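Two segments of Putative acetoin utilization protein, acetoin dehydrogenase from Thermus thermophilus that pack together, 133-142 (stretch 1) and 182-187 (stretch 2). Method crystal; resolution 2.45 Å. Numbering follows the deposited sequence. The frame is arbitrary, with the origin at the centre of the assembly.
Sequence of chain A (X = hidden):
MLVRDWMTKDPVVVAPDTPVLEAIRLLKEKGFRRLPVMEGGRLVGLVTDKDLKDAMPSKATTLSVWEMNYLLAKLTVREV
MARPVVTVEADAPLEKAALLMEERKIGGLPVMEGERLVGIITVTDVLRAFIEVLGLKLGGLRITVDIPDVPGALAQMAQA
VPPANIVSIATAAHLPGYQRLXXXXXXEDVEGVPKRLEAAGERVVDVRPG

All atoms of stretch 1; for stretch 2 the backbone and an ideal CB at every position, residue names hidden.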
# COMPACT_ATOMS: atom_id res chain seq x y z
N VAL A 133 -19.55 36.42 -19.42
CA VAL A 133 -20.32 37.63 -19.15
C VAL A 133 -19.46 38.89 -19.19
O VAL A 133 -19.98 39.99 -19.40
CB VAL A 133 -21.08 37.55 -17.80
CG1 VAL A 133 -21.88 36.26 -17.74
CG2 VAL A 133 -20.13 37.69 -16.63
N LEU A 134 -18.15 38.75 -19.00
CA LEU A 134 -17.24 39.89 -19.09
C LEU A 134 -16.63 40.00 -20.49
O LEU A 134 -15.95 40.98 -20.80
CB LEU A 134 -16.12 39.76 -18.04
CG LEU A 134 -16.49 39.54 -16.56
CD1 LEU A 134 -15.21 39.44 -15.73
CD2 LEU A 134 -17.35 40.66 -16.03
N GLY A 135 -16.86 39.00 -21.33
CA GLY A 135 -16.45 39.07 -22.72
C GLY A 135 -14.95 38.90 -22.95
O GLY A 135 -14.39 39.50 -23.86
N LEU A 136 -14.30 38.07 -22.13
CA LEU A 136 -12.85 37.97 -22.16
C LEU A 136 -12.39 37.28 -23.44
O LEU A 136 -11.19 37.23 -23.74
CB LEU A 136 -12.34 37.20 -20.93
CG LEU A 136 -12.83 37.68 -19.55
CD1 LEU A 136 -12.17 36.86 -18.46
CD2 LEU A 136 -12.54 39.16 -19.37
N LYS A 137 -13.34 36.74 -24.19
CA LYS A 137 -13.02 36.05 -25.43
C LYS A 137 -13.53 36.79 -26.66
O LYS A 137 -13.49 36.25 -27.76
CB LYS A 137 -13.63 34.64 -25.42
CG LYS A 137 -12.80 33.60 -24.69
CD LYS A 137 -13.51 32.26 -24.70
CE LYS A 137 -12.58 31.14 -24.27
NZ LYS A 137 -11.43 30.96 -25.20
N LEU A 138 -14.01 38.02 -26.47
CA LEU A 138 -14.63 38.76 -27.57
C LEU A 138 -13.67 39.67 -28.32
O LEU A 138 -14.10 40.43 -29.20
CB LEU A 138 -15.81 39.59 -27.06
CG LEU A 138 -16.97 38.79 -26.48
CD1 LEU A 138 -18.11 39.75 -26.18
CD2 LEU A 138 -17.43 37.71 -27.46
N GLY A 139 -12.39 39.61 -27.99
CA GLY A 139 -11.44 40.52 -28.61
C GLY A 139 -11.79 41.97 -28.28
O GLY A 139 -12.17 42.30 -27.15
N GLY A 140 -11.66 42.85 -29.26
CA GLY A 140 -11.87 44.25 -29.00
C GLY A 140 -10.70 44.83 -28.23
O GLY A 140 -9.57 44.41 -28.44
N LEU A 141 -10.98 45.78 -27.34
CA LEU A 141 -9.94 46.42 -26.56
C LEU A 141 -10.21 46.36 -25.08
O LEU A 141 -11.33 46.58 -24.62
CB LEU A 141 -9.78 47.89 -26.97
CG LEU A 141 -9.19 48.19 -28.35
CD1 LEU A 141 -8.84 49.68 -28.46
CD2 LEU A 141 -7.95 47.34 -28.57
N ARG A 142 -9.16 46.06 -24.32
CA ARG A 142 -9.20 46.15 -22.88
C ARG A 142 -8.62 47.51 -22.46
O ARG A 142 -7.44 47.78 -22.64
CB ARG A 142 -8.39 45.01 -22.28
CG ARG A 142 -8.31 45.00 -20.76
CD ARG A 142 -7.31 43.95 -20.31
NE ARG A 142 -7.34 43.70 -18.88
CZ ARG A 142 -6.52 44.28 -18.00
NH1 ARG A 142 -5.62 45.15 -18.43
NH2 ARG A 142 -6.59 43.96 -16.71
N UNK A 182 -11.55 48.90 -15.53
CA UNK A 182 -11.12 48.05 -16.63
C UNK A 182 -12.35 47.81 -17.49
O UNK A 182 -13.37 47.28 -17.03
CB UNK A 182 -10.50 46.74 -16.14
N UNK A 183 -12.27 48.23 -18.75
CA UNK A 183 -13.44 48.29 -19.61
C UNK A 183 -13.13 47.52 -20.88
O UNK A 183 -12.07 47.68 -21.46
CB UNK A 183 -13.83 49.74 -19.92
N UNK A 184 -14.06 46.67 -21.30
CA UNK A 184 -13.90 45.98 -22.56
C UNK A 184 -14.90 46.50 -23.56
O UNK A 184 -16.10 46.53 -23.29
CB UNK A 184 -14.05 44.47 -22.38
N UNK A 185 -14.40 46.95 -24.70
CA UNK A 185 -15.24 47.54 -25.72
C UNK A 185 -15.05 46.77 -27.02
O UNK A 185 -13.96 46.24 -27.29
CB UNK A 185 -14.92 49.02 -25.91
N UNK A 186 -16.11 46.69 -27.82
CA UNK A 186 -16.08 45.93 -29.06
C UNK A 186 -16.83 46.65 -30.17
O UNK A 186 -17.52 47.65 -29.93
CB UNK A 186 -16.67 44.54 -28.84
N UNK A 187 -16.70 46.12 -31.38
CA UNK A 187 -17.54 46.56 -32.48
C UNK A 187 -16.95 47.69 -33.30
O UNK A 187 -15.73 47.81 -33.43
CB UNK A 187 -18.90 47.00 -31.94

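Position 182 lies on a strand, and its CA-to-CB bond points toward stretch 1, with the ideal CB 4.8 Å from Arg-142 NH2. What waits there is a guanidinium, which can be covered by an apolar surface or met at its rim by an acceptor, so a branched aliphatic, an aromatic or an acid would all be reasonable. The deposited residue is Val-182. Its CG1 lies over one face of the guanidinium, 3.8 Å from Arg-142 NE.

Position 183 has extended angles and a CB pointing away, with nothing of stretch 1 within 5.5 Å. Any residue comfortable in a strand would do as far as stretch 1 is concerned; it is Met-183, modelled as selenomethionine. Its backbone still takes part, since Met-183 O receives a CA-H...O contact from Arg-142 CA at 3.5 Å.

Position 184 is the most demanding. It pairs with Arg-142 in a non-hydrogen-bonded antiparallel bridge, and its CB shares a face of the sheet with that side chain, 4.3 Å from Leu-134 O. Beyond lie the carbonyls of Leu-134 and Gly-135 and the CD2 methyl of Leu-136: a slot for a long chain, apolar along its sides, with acceptors nearby. Methionine or glutamine might fit, but a long chain ending in a donor, lysine or arginine, would suit the carbonyl-rich surroundings. The residue is Arg-184. Its guanidinium is sandwiched, with Leu-136 CD2 over one face and Arg-142 CG over the opposite one; Leu-136 CD2 comes within 3.2 Å of Arg-184 NE. Leu-134 O lies 3.3 Å from Arg-184 CD, and the link to Gly-135 O runs through a water, which accepts from Arg-184 NH1 (2.9 Å) and donates to Gly-135 O (2.7 Å) and Gly-139 O (2.8 Å), tying the charged end to the start of the turn and to the residue just after it. Two like charges also meet without bonding to each other, Arg-142 NE and Arg-184 NH2 being 3.9 Å apart; each has hydrogen-bond partners elsewhere in the structure.

Position 185 faces Leu-141 in a hydrogen-bonded pair, closed by Leu-141 N to the position's O (3.0 Å) and by its N to Leu-141 O (3.1 Å). Its CB shares a face with the leucine, favouring valine, isoleucine or threonine. It is Val-185, whose CG2 packs 3.9 Å from Leu-141 CB.

At position 186 the CA-to-CB bond points sideways, its CB 4.8 Å from Gly-140 CA and 4.9 Å from Leu-138 O. A modest aliphatic suits this glycine-lined space. Val-186 places CG1 4.2 Å from Leu-138 CB; a CB on Gly-140 would clash with that same methyl and with Val-185 O.

Position 187 has positive phi, and a CB would jam against the preceding carbonyl. Gly-187 meets that backbone demand without touching stretch 1.

Stretch 2 182-187: VMRVVG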
# COMPACT_ATOMS: atom_id res chain seq x y z
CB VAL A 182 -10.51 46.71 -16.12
CG1 VAL A 182 -10.12 45.82 -17.29
CG2 VAL A 182 -9.28 47.00 -15.27
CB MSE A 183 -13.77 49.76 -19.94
CG MSE A 183 -15.10 49.99 -20.66
SE MSE A 183 -15.29 51.69 -21.31
CE MSE A 183 -16.91 51.94 -21.00
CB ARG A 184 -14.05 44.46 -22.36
CG ARG A 184 -12.79 43.85 -21.78
CD ARG A 184 -12.98 42.42 -21.34
NE ARG A 184 -11.77 41.94 -20.66
CZ ARG A 184 -10.69 41.47 -21.28
NH1 ARG A 184 -10.65 41.41 -22.61
NH2 ARG A 184 -9.64 41.06 -20.58
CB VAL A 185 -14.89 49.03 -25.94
CG1 VAL A 185 -15.19 49.84 -24.66
CG2 VAL A 185 -13.41 49.16 -26.33
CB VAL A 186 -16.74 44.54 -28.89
CG1 VAL A 186 -15.98 43.72 -27.84
CG2 VAL A 186 -18.20 44.71 -28.50
O HOH W 1 -12.86 41.67 -24.53
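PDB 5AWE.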